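Long-range contacts in pyruvate kinase 1 (Trypanosoma brucei brucei, PDB 4KCT), which catalyses phosphate transfer from phosphoenolpyruvate to ADP, giving pyruvate and ATP, and has an intrinsic decarboxylase activity, probably on oxaloacetate: residues A[38-43]-A[339-344]; A[108-113]-A[125-130]; A[362-367]-A[411-416]. All blocks are in the same frame, centred on the assembly; numbering follows the deposited sequence.

Contact 1: A[38-43]-A[339-344]; sequences LKNLMK and YPNEVV
The side-chain amides of N40 and N341 meet with their planes 89° apart, so they do not stack. N341 brings its oxygen to the aliphatic base of N40: OD1 of N341 lies 3.4 Å from CB of N40. The ND2 of N341 is also near that carbon. No hydrogen bond runs directly between the segments. A water links the two amides instead, accepting from N40 ND2 at 2.8 Å and from N341 ND2 at 3.3 Å. In both asparagines CG is anti to the carbonyl carbon, and both ND2 atoms reach this same water.

Beside the amides, L41 makes the apolar part of the contact with one methyl, CD2. L41 CD2 sits 3.7 Å from V344 CG2, where the two side chains cross at about a right angle. L41 CD2 also lies 3.7 Å from P340 O, and CB of the same proline is a little further off. The L41 chi1 of -97°, well away from a staggered value, goes with this reach of CD2 to P340 and V344.

The axes of the two short helical segments approach to 9.0 Å and run nearly parallel, 15° apart. This is the side-by-side packing of outer helices in a TIM barrel. Helix 35-44 follows the first barrel strand, 23-27, and helix 340-356 comes after the eighth, 327-330. The contact therefore joins first and last where the barrel closes. L38 faces the other way, onto N67, V68 and A71 of helix 58-75. V343 and V344 touch T334 of helix 332-335, and N341 and V344 also reach S44 at the end of helix 35-44.

Contact 2: A[108-113]-A[125-130]; sequences VCVTTD and FYIDYP
This parallel strand pair lies at one edge of the mixed sheet of the B domain, the lid-like beta domain inserted in the barrel of pyruvate kinases. Strand 124-126 is outermost within the chain and lies beside strand 107-111. F125 straddles C109 and T111: its N donates to C109 O at 3.0 Å, and its O accepts from T111 N at 2.9 Å. T111 O then accepts from I127 N, nearly along the C=O axis, at 2.9 Å.

V110 and F125 share one face of the sheet. With F125 CG between the backbone N and the carbonyl carbon (chi1 70°), the ring lies beside V110. CG1 of V110 makes a CH-pi contact over one ring face, 4.0 Å from the centroid. V108 CG2 adds a contact at F125 CD2, and the ring also meets F95. Y126 lies on the other face with T111, and T112 O sits in plane at its ring edge.

Past the strands, T112 CG2 packs tightly on Y129 O at 3.1 Å. T111 OG1, anti to its own backbone N (chi1 -176°), accepts from D113 N at 3.0 Å, forming an ST turn.

Contact 3: A[362-367]-A[411-416]; sequences VMFNSI and SKYRPN
F364 has CG anti to its backbone N (chi1 174°), and Y413 has CG anti to its carbonyl carbon. The two side chains cross obliquely, with their ring planes at 64°. R414 bends at chi2 (-35°), which lays its chain alongside M363. The contact packs helix 362-369 against residues 412-414, which run on from helix 405-412, in the alpha/beta C domain of pyruvate kinase.

Y413 O lies at the edge of the F364 ring, near its plane, 3.4 Å from F364 CD1. F364 CD1 also touches Y413 CB at 3.7 Å. I367 reaches further along: its CD1 lies 3.3 Å from K412 O and 3.8 Å from R414 CG, while CG2 meets the Y413 ring. A water accepts from F364 N and also lies 2.9 Å from R414 O. I367 also packs on L4 of a second subunit.

K412 NZ forms a salt bridge and Y413 OH a hydrogen bond with E379. R414 NH1 hydrogen-bonds G324 O, and NH2 forms a salt bridge with D326. R414 has a left-handed backbone, and S411 O takes two of its donors. R414 N donates to S411 O at 2.9 Å. R414 NH2 lies 3.1 Å from S411 O, above the carbonyl plane.

In the fold
The three contacts sample the three main domains of the subunit. Contact 1 lies in the TIM barrel, contact 2 in the B domain and contact 3 in the C domain. Contact 2 is nested within the loop closed by contact 1, because the B domain is inserted in the barrel sequence. Contact 3 opens after contact 1 closes, and helix 340-356 leads on to helix 362-369. No two contacts touch. The centres of contacts 1 and 2 are about 44 Å apart, those of 1 and 3 about 30 Å. Contacts 2 and 3 lie on opposite sides of the chain's centre, about 50 Å apart between centres. The barrel that holds the pyruvate site thus stands between them.

Contact 1: A[38-43]-A[339-344]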
loop_
_atom_site.group_PDB
_atom_site.type_symbol
_atom_site.label_atom_id
_atom_site.label_comp_id
_atom_site.label_asym_id
_atom_site.label_seq_id
_atom_site.Cartn_x
_atom_site.Cartn_y
_atom_site.Cartn_z
ATOM N N LEU A 38 27.098 -36.525 18.840
ATOM C CA LEU A 38 26.247 -36.212 17.698
ATOM C C LEU A 38 24.777 -36.407 18.027
ATOM O O LEU A 38 23.935 -35.646 17.578
ATOM C CB LEU A 38 26.639 -37.041 16.472
ATOM C CG LEU A 38 27.962 -36.592 15.811
ATOM C CD1 LEU A 38 28.517 -37.653 14.861
ATOM C CD2 LEU A 38 27.817 -35.242 15.116
ATOM N N LYS A 39 24.457 -37.465 18.769
ATOM C CA LYS A 39 23.071 -37.675 19.188
ATOM C C LYS A 39 22.562 -36.494 19.996
ATOM O O LYS A 39 21.462 -35.991 19.747
ATOM C CB LYS A 39 22.918 -38.976 19.991
ATOM C CG LYS A 39 22.886 -40.219 19.106
ATOM C CD LYS A 39 22.335 -41.435 19.858
ATOM C CE LYS A 39 23.098 -41.677 21.124
ATOM N NZ LYS A 39 22.561 -42.873 21.863
ATOM N N ASN A 40 23.372 -36.024 20.942
ATOM C CA ASN A 40 23.006 -34.854 21.702
ATOM C C ASN A 40 22.842 -33.604 20.833
ATOM O O ASN A 40 21.970 -32.769 21.093
ATOM C CB ASN A 40 24.007 -34.606 22.819
ATOM C CG ASN A 40 23.872 -35.613 23.948
ATOM O OD1 ASN A 40 22.814 -36.174 24.150
ATOM N ND2 ASN A 40 24.953 -35.850 24.663
ATOM N N LEU A 41 23.743 -33.419 19.876
ATOM C CA LEU A 41 23.616 -32.305 18.940
ATOM C C LEU A 41 22.287 -32.378 18.190
ATOM O O LEU A 41 21.637 -31.360 17.965
ATOM C CB LEU A 41 24.760 -32.312 17.938
ATOM C CG LEU A 41 25.999 -31.443 18.150
ATOM C CD1 LEU A 41 26.691 -31.147 16.812
ATOM C CD2 LEU A 41 25.702 -30.146 18.898
ATOM N N MET A 42 21.940 -33.569 17.713
ATOM C CA MET A 42 20.687 -33.766 16.989
ATOM C C MET A 42 19.485 -33.475 17.895
ATOM O O MET A 42 18.567 -32.744 17.512
ATOM C CB MET A 42 20.612 -35.193 16.458
ATOM C CG MET A 42 21.560 -35.419 15.294
ATOM S SD MET A 42 21.780 -37.167 14.919
ATOM C CE MET A 42 23.147 -37.042 13.747
ATOM N N LYS A 43 19.513 -33.994 19.114
ATOM C CA LYS A 43 18.430 -33.701 20.057
ATOM C C LYS A 43 18.359 -32.227 20.344
ATOM O O LYS A 43 17.296 -31.691 20.557
ATOM C CB LYS A 43 18.618 -34.470 21.360
ATOM C CG LYS A 43 18.348 -35.952 21.216
ATOM C CD LYS A 43 18.919 -36.691 22.420
ATOM C CE LYS A 43 18.356 -38.082 22.531
ATOM N NZ LYS A 43 18.790 -38.674 23.829
ATOM N N TYR A 339 30.741 -25.820 24.951
ATOM C CA TYR A 339 29.320 -25.935 25.227
ATOM C C TYR A 339 28.506 -26.210 23.950
ATOM O O TYR A 339 27.554 -25.479 23.660
ATOM C CB TYR A 339 28.783 -24.649 25.904
ATOM C CG TYR A 339 29.491 -24.285 27.192
ATOM C CD1 TYR A 339 29.170 -24.929 28.388
ATOM C CD2 TYR A 339 30.459 -23.281 27.219
ATOM C CE1 TYR A 339 29.825 -24.607 29.573
ATOM C CE2 TYR A 339 31.101 -22.943 28.398
ATOM C CZ TYR A 339 30.785 -23.620 29.566
ATOM O OH TYR A 339 31.414 -23.288 30.734
ATOM N N PRO A 340 28.838 -27.302 23.230
ATOM C CA PRO A 340 28.235 -27.527 21.908
ATOM C C PRO A 340 26.717 -27.759 21.967
ATOM O O PRO A 340 25.990 -27.194 21.159
ATOM C CB PRO A 340 28.963 -28.787 21.382
ATOM C CG PRO A 340 29.608 -29.401 22.591
ATOM C CD PRO A 340 29.944 -28.235 23.495
ATOM N N ASN A 341 26.226 -28.474 22.979
ATOM C CA ASN A 341 24.762 -28.665 23.108
ATOM C C ASN A 341 24.043 -27.377 23.508
ATOM O O ASN A 341 23.001 -27.053 22.953
ATOM C CB ASN A 341 24.424 -29.782 24.095
ATOM C CG ASN A 341 24.989 -31.114 23.664
ATOM O OD1 ASN A 341 25.023 -31.416 22.478
ATOM N ND2 ASN A 341 25.592 -31.850 24.614
ATOM N N GLU A 342 24.618 -26.630 24.446
ATOM C CA GLU A 342 23.955 -25.428 24.957
ATOM C C GLU A 342 23.890 -24.352 23.840
ATOM O O GLU A 342 22.953 -23.569 23.803
ATOM C CB GLU A 342 24.697 -24.849 26.170
ATOM C CG GLU A 342 24.582 -25.704 27.439
ATOM C CD GLU A 342 25.596 -26.847 27.477
ATOM O OE1 GLU A 342 26.411 -26.985 26.548
ATOM O OE2 GLU A 342 25.520 -27.672 28.407
ATOM N N VAL A 343 24.948 -24.245 23.037
ATOM C CA VAL A 343 24.959 -23.247 21.960
ATOM C C VAL A 343 23.871 -23.551 20.912
ATOM O O VAL A 343 23.108 -22.657 20.528
ATOM C CB VAL A 343 26.368 -23.025 21.323
ATOM C CG1 VAL A 343 26.830 -24.237 20.551
ATOM C CG2 VAL A 343 26.347 -21.815 20.387
ATOM N N VAL A 344 23.697 -24.829 20.584
ATOM C CA VAL A 344 22.640 -25.219 19.645
ATOM C C VAL A 344 21.254 -24.975 20.248
ATOM O O VAL A 344 20.359 -24.468 19.580
ATOM C CB VAL A 344 22.784 -26.673 19.190
ATOM C CG1 VAL A 344 21.526 -27.124 18.435
ATOM C CG2 VAL A 344 24.057 -26.830 18.323
HETATM O O HOH W 1 27.350 -34.542 24.106
#

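Contact 2: A[108-113]-A[125-130]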
loop_
_atom_site.group_PDB
_atom_site.type_symbol
_atom_site.label_atom_id
_atom_site.label_comp_id
_atom_site.label_asym_id
_atom_site.label_seq_id
_atom_site.Cartn_x
_atom_site.Cartn_y
_atom_site.Cartn_z
ATOM N N VAL A 108 57.905 -2.263 2.166
ATOM C CA VAL A 108 58.227 -3.654 1.839
ATOM C C VAL A 108 57.834 -3.928 0.386
ATOM O O VAL A 108 56.816 -3.425 -0.088
ATOM C CB VAL A 108 57.508 -4.641 2.803
ATOM C CG1 VAL A 108 55.997 -4.478 2.717
ATOM C CG2 VAL A 108 57.910 -6.087 2.523
ATOM N N CYS A 109 58.719 -4.588 -0.358
ATOM C CA CYS A 109 58.388 -5.004 -1.690
ATOM C C CYS A 109 57.729 -6.382 -1.662
ATOM O O CYS A 109 58.162 -7.267 -0.919
ATOM C CB CYS A 109 59.634 -5.000 -2.591
ATOM S SG CYS A 109 60.072 -3.340 -3.181
ATOM N N VAL A 110 56.585 -6.504 -2.335
ATOM C CA VAL A 110 55.959 -7.790 -2.487
ATOM C C VAL A 110 56.101 -8.231 -3.930
ATOM O O VAL A 110 55.997 -7.417 -4.847
ATOM C CB VAL A 110 54.471 -7.781 -2.048
ATOM C CG1 VAL A 110 54.373 -7.426 -0.571
ATOM C CG2 VAL A 110 53.667 -6.783 -2.878
ATOM N N THR A 111 56.523 -9.470 -4.117
ATOM C CA THR A 111 56.887 -9.946 -5.461
ATOM C C THR A 111 56.168 -11.243 -5.816
ATOM O O THR A 111 55.824 -12.048 -4.924
ATOM C CB THR A 111 58.418 -10.137 -5.596
ATOM O OG1 THR A 111 58.739 -10.499 -6.938
ATOM C CG2 THR A 111 58.933 -11.232 -4.620
ATOM N N THR A 112 55.881 -11.427 -7.106
ATOM C CA THR A 112 55.353 -12.695 -7.593
ATOM C C THR A 112 56.485 -13.518 -8.266
ATOM O O THR A 112 56.239 -14.559 -8.860
ATOM C CB THR A 112 54.198 -12.463 -8.594
ATOM O OG1 THR A 112 54.676 -11.668 -9.694
ATOM C CG2 THR A 112 53.068 -11.699 -7.905
ATOM N N ASP A 113 57.717 -13.026 -8.153
ATOM C CA ASP A 113 58.917 -13.785 -8.592
ATOM C C ASP A 113 59.190 -14.952 -7.650
ATOM O O ASP A 113 59.580 -14.744 -6.522
ATOM C CB ASP A 113 60.134 -12.853 -8.622
ATOM C CG ASP A 113 61.377 -13.511 -9.249
ATOM O OD1 ASP A 113 61.416 -14.745 -9.394
ATOM O OD2 ASP A 113 62.322 -12.770 -9.537
ATOM N N PHE A 125 59.128 -9.941 0.150
ATOM C CA PHE A 125 58.614 -11.294 0.278
ATOM C C PHE A 125 57.639 -11.650 -0.837
ATOM O O PHE A 125 57.192 -10.782 -1.603
ATOM C CB PHE A 125 57.997 -11.536 1.676
ATOM C CG PHE A 125 56.710 -10.785 1.924
ATOM C CD1 PHE A 125 55.496 -11.285 1.472
ATOM C CD2 PHE A 125 56.713 -9.604 2.672
ATOM C CE1 PHE A 125 54.294 -10.626 1.758
ATOM C CE2 PHE A 125 55.527 -8.946 2.978
ATOM C CZ PHE A 125 54.310 -9.438 2.497
ATOM N N TYR A 126 57.350 -12.935 -0.943
ATOM C CA TYR A 126 56.720 -13.494 -2.114
ATOM C C TYR A 126 55.204 -13.658 -1.837
ATOM O O TYR A 126 54.802 -14.009 -0.717
ATOM C CB TYR A 126 57.349 -14.858 -2.397
ATOM C CG TYR A 126 56.623 -15.693 -3.418
ATOM C CD1 TYR A 126 56.758 -15.427 -4.777
ATOM C CD2 TYR A 126 55.926 -16.853 -3.035
ATOM C CE1 TYR A 126 56.138 -16.222 -5.724
ATOM C CE2 TYR A 126 55.369 -17.700 -3.985
ATOM C CZ TYR A 126 55.455 -17.361 -5.324
ATOM O OH TYR A 126 54.904 -18.173 -6.270
ATOM N N ILE A 127 54.388 -13.441 -2.868
ATOM C CA ILE A 127 52.958 -13.804 -2.823
ATOM C C ILE A 127 52.652 -14.661 -4.053
ATOM O O ILE A 127 53.140 -14.363 -5.147
ATOM C CB ILE A 127 52.081 -12.526 -2.798
ATOM C CG1 ILE A 127 52.185 -11.849 -1.431
ATOM C CG2 ILE A 127 50.621 -12.847 -3.107
ATOM C CD1 ILE A 127 51.497 -10.484 -1.373
ATOM N N ASP A 128 51.983 -15.800 -3.849
ATOM C CA ASP A 128 51.922 -16.853 -4.873
ATOM C C ASP A 128 50.766 -16.671 -5.870
ATOM O O ASP A 128 50.243 -17.642 -6.382
ATOM C CB ASP A 128 51.857 -18.251 -4.231
ATOM C CG ASP A 128 50.527 -18.500 -3.462
ATOM O OD1 ASP A 128 49.576 -17.699 -3.584
ATOM O OD2 ASP A 128 50.431 -19.512 -2.759
ATOM N N TYR A 129 50.440 -15.427 -6.202
ATOM C CA TYR A 129 49.412 -15.131 -7.223
ATOM C C TYR A 129 50.006 -14.317 -8.373
ATOM O O TYR A 129 50.336 -13.161 -8.182
ATOM C CB TYR A 129 48.255 -14.332 -6.581
ATOM C CG TYR A 129 47.139 -14.012 -7.527
ATOM C CD1 TYR A 129 46.388 -15.029 -8.108
ATOM C CD2 TYR A 129 46.893 -12.699 -7.931
ATOM C CE1 TYR A 129 45.400 -14.746 -9.021
ATOM C CE2 TYR A 129 45.884 -12.403 -8.852
ATOM C CZ TYR A 129 45.128 -13.430 -9.360
ATOM O OH TYR A 129 44.150 -13.181 -10.269
ATOM N N PRO A 130 50.210 -14.954 -9.558
ATOM C CA PRO A 130 51.047 -14.362 -10.617
ATOM C C PRO A 130 50.488 -13.097 -11.206
ATOM O O PRO A 130 51.241 -12.243 -11.620
ATOM C CB PRO A 130 51.090 -15.457 -11.691
ATOM C CG PRO A 130 50.938 -16.730 -10.931
ATOM C CD PRO A 130 50.100 -16.423 -9.707
HETATM O O HOH W 2 53.229 -15.592 -7.747
HETATM O O HOH W 3 52.313 -9.680 -10.878
#

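Contact 3: A[362-367]-A[411-416]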
loop_
_atom_site.group_PDB
_atom_site.type_symbol
_atom_site.label_atom_id
_atom_site.label_comp_id
_atom_site.label_asym_id
_atom_site.label_seq_id
_atom_site.Cartn_x
_atom_site.Cartn_y
_atom_site.Cartn_z
ATOM N N VAL A 362 3.451 -10.796 5.746
ATOM C CA VAL A 362 4.272 -9.802 5.038
ATOM C C VAL A 362 5.259 -10.389 4.056
ATOM O O VAL A 362 5.320 -9.927 2.910
ATOM C CB VAL A 362 4.981 -8.816 5.987
ATOM C CG1 VAL A 362 6.039 -8.012 5.221
ATOM C CG2 VAL A 362 3.955 -7.866 6.601
ATOM N N MET A 363 5.993 -11.446 4.459
ATOM C CA MET A 363 6.911 -12.096 3.534
ATOM C C MET A 363 6.141 -12.708 2.378
ATOM O O MET A 363 6.543 -12.573 1.218
ATOM C CB MET A 363 7.780 -13.181 4.221
ATOM C CG MET A 363 8.985 -12.639 4.982
ATOM S SD MET A 363 10.334 -12.279 3.851
ATOM C CE MET A 363 11.300 -13.801 3.954
ATOM N N PHE A 364 5.070 -13.442 2.697
ATOM C CA PHE A 364 4.261 -14.051 1.650
ATOM C C PHE A 364 3.904 -13.045 0.567
ATOM O O PHE A 364 4.112 -13.291 -0.655
ATOM C CB PHE A 364 2.976 -14.683 2.243
ATOM C CG PHE A 364 2.014 -15.213 1.190
ATOM C CD1 PHE A 364 2.321 -16.356 0.469
ATOM C CD2 PHE A 364 0.883 -14.465 0.814
ATOM C CE1 PHE A 364 1.467 -16.839 -0.536
ATOM C CE2 PHE A 364 0.043 -14.917 -0.239
ATOM C CZ PHE A 364 0.312 -16.134 -0.864
ATOM N N ASN A 365 3.291 -11.951 0.984
ATOM C CA ASN A 365 2.823 -10.930 0.033
ATOM C C ASN A 365 3.967 -10.261 -0.733
ATOM O O ASN A 365 3.868 -10.045 -1.959
ATOM C CB ASN A 365 1.980 -9.880 0.763
ATOM C CG ASN A 365 0.577 -10.393 1.078
ATOM O OD1 ASN A 365 -0.032 -11.070 0.261
ATOM N ND2 ASN A 365 0.158 -10.234 2.314
ATOM N N SER A 366 5.048 -9.943 -0.038
ATOM C CA SER A 366 6.202 -9.276 -0.689
ATOM C C SER A 366 6.856 -10.187 -1.717
ATOM O O SER A 366 7.210 -9.751 -2.832
ATOM C CB SER A 366 7.244 -8.836 0.340
ATOM O OG SER A 366 6.725 -7.869 1.219
ATOM N N ILE A 367 7.028 -11.449 -1.354
ATOM C CA ILE A 367 7.589 -12.435 -2.290
ATOM C C ILE A 367 6.683 -12.664 -3.506
ATOM O O ILE A 367 7.141 -12.602 -4.631
ATOM C CB ILE A 367 7.890 -13.783 -1.587
ATOM C CG1 ILE A 367 9.041 -13.589 -0.582
ATOM C CG2 ILE A 367 8.231 -14.883 -2.614
ATOM C CD1 ILE A 367 9.106 -14.666 0.472
ATOM N N SER A 411 7.801 -23.732 0.619
ATOM C CA SER A 411 8.607 -22.969 1.594
ATOM C C SER A 411 8.959 -21.566 1.087
ATOM O O SER A 411 9.059 -20.613 1.869
ATOM C CB SER A 411 9.896 -23.743 1.957
ATOM O OG SER A 411 10.629 -23.037 2.968
ATOM N N LYS A 412 9.101 -21.425 -0.229
ATOM C CA LYS A 412 9.427 -20.129 -0.811
ATOM C C LYS A 412 8.386 -19.073 -0.353
ATOM O O LYS A 412 8.722 -17.892 -0.167
ATOM C CB LYS A 412 9.422 -20.241 -2.344
ATOM C CG LYS A 412 9.390 -18.917 -3.067
ATOM C CD LYS A 412 9.475 -19.142 -4.594
ATOM C CE LYS A 412 9.574 -17.798 -5.319
ATOM N NZ LYS A 412 9.711 -17.988 -6.790
ATOM N N TYR A 413 7.133 -19.494 -0.190
ATOM C CA TYR A 413 6.051 -18.548 0.154
ATOM C C TYR A 413 5.834 -18.407 1.658
ATOM O O TYR A 413 4.991 -17.620 2.097
ATOM C CB TYR A 413 4.747 -18.897 -0.587
ATOM C CG TYR A 413 4.850 -18.561 -2.056
ATOM C CD1 TYR A 413 4.753 -17.219 -2.483
ATOM C CD2 TYR A 413 5.384 -19.487 -2.953
ATOM C CE1 TYR A 413 4.959 -16.874 -3.824
ATOM C CE2 TYR A 413 5.664 -19.126 -4.274
ATOM C CZ TYR A 413 5.470 -17.812 -4.687
ATOM O OH TYR A 413 5.786 -17.446 -5.983
ATOM N N ARG A 414 6.729 -19.014 2.439
ATOM C CA ARG A 414 6.863 -18.662 3.853
ATOM C C ARG A 414 5.534 -18.831 4.639
ATOM O O ARG A 414 5.051 -17.885 5.250
ATOM C CB ARG A 414 7.378 -17.217 3.987
ATOM C CG ARG A 414 8.834 -16.994 3.487
ATOM C CD ARG A 414 9.713 -18.191 3.770
ATOM N NE ARG A 414 11.155 -17.866 3.866
ATOM C CZ ARG A 414 12.136 -18.709 3.517
ATOM N NH1 ARG A 414 13.410 -18.416 3.815
ATOM N NH2 ARG A 414 11.839 -19.913 3.008
ATOM N N PRO A 415 4.924 -20.023 4.587
ATOM C CA PRO A 415 3.804 -20.254 5.498
ATOM C C PRO A 415 4.240 -20.115 6.967
ATOM O O PRO A 415 5.447 -20.178 7.270
ATOM C CB PRO A 415 3.398 -21.714 5.197
ATOM C CG PRO A 415 4.638 -22.359 4.662
ATOM C CD PRO A 415 5.325 -21.250 3.869
ATOM N N ASN A 416 3.270 -19.979 7.887
ATOM C CA ASN A 416 3.634 -19.870 9.301
ATOM C C ASN A 416 3.523 -21.228 10.028
ATOM O O ASN A 416 3.604 -21.284 11.244
ATOM C CB ASN A 416 2.812 -18.791 10.006
ATOM C CG ASN A 416 1.346 -19.140 10.075
ATOM O OD1 ASN A 416 0.971 -20.278 9.791
ATOM N ND2 ASN A 416 0.527 -18.216 10.594
HETATM O O HOH W 4 4.871 -15.033 5.118
#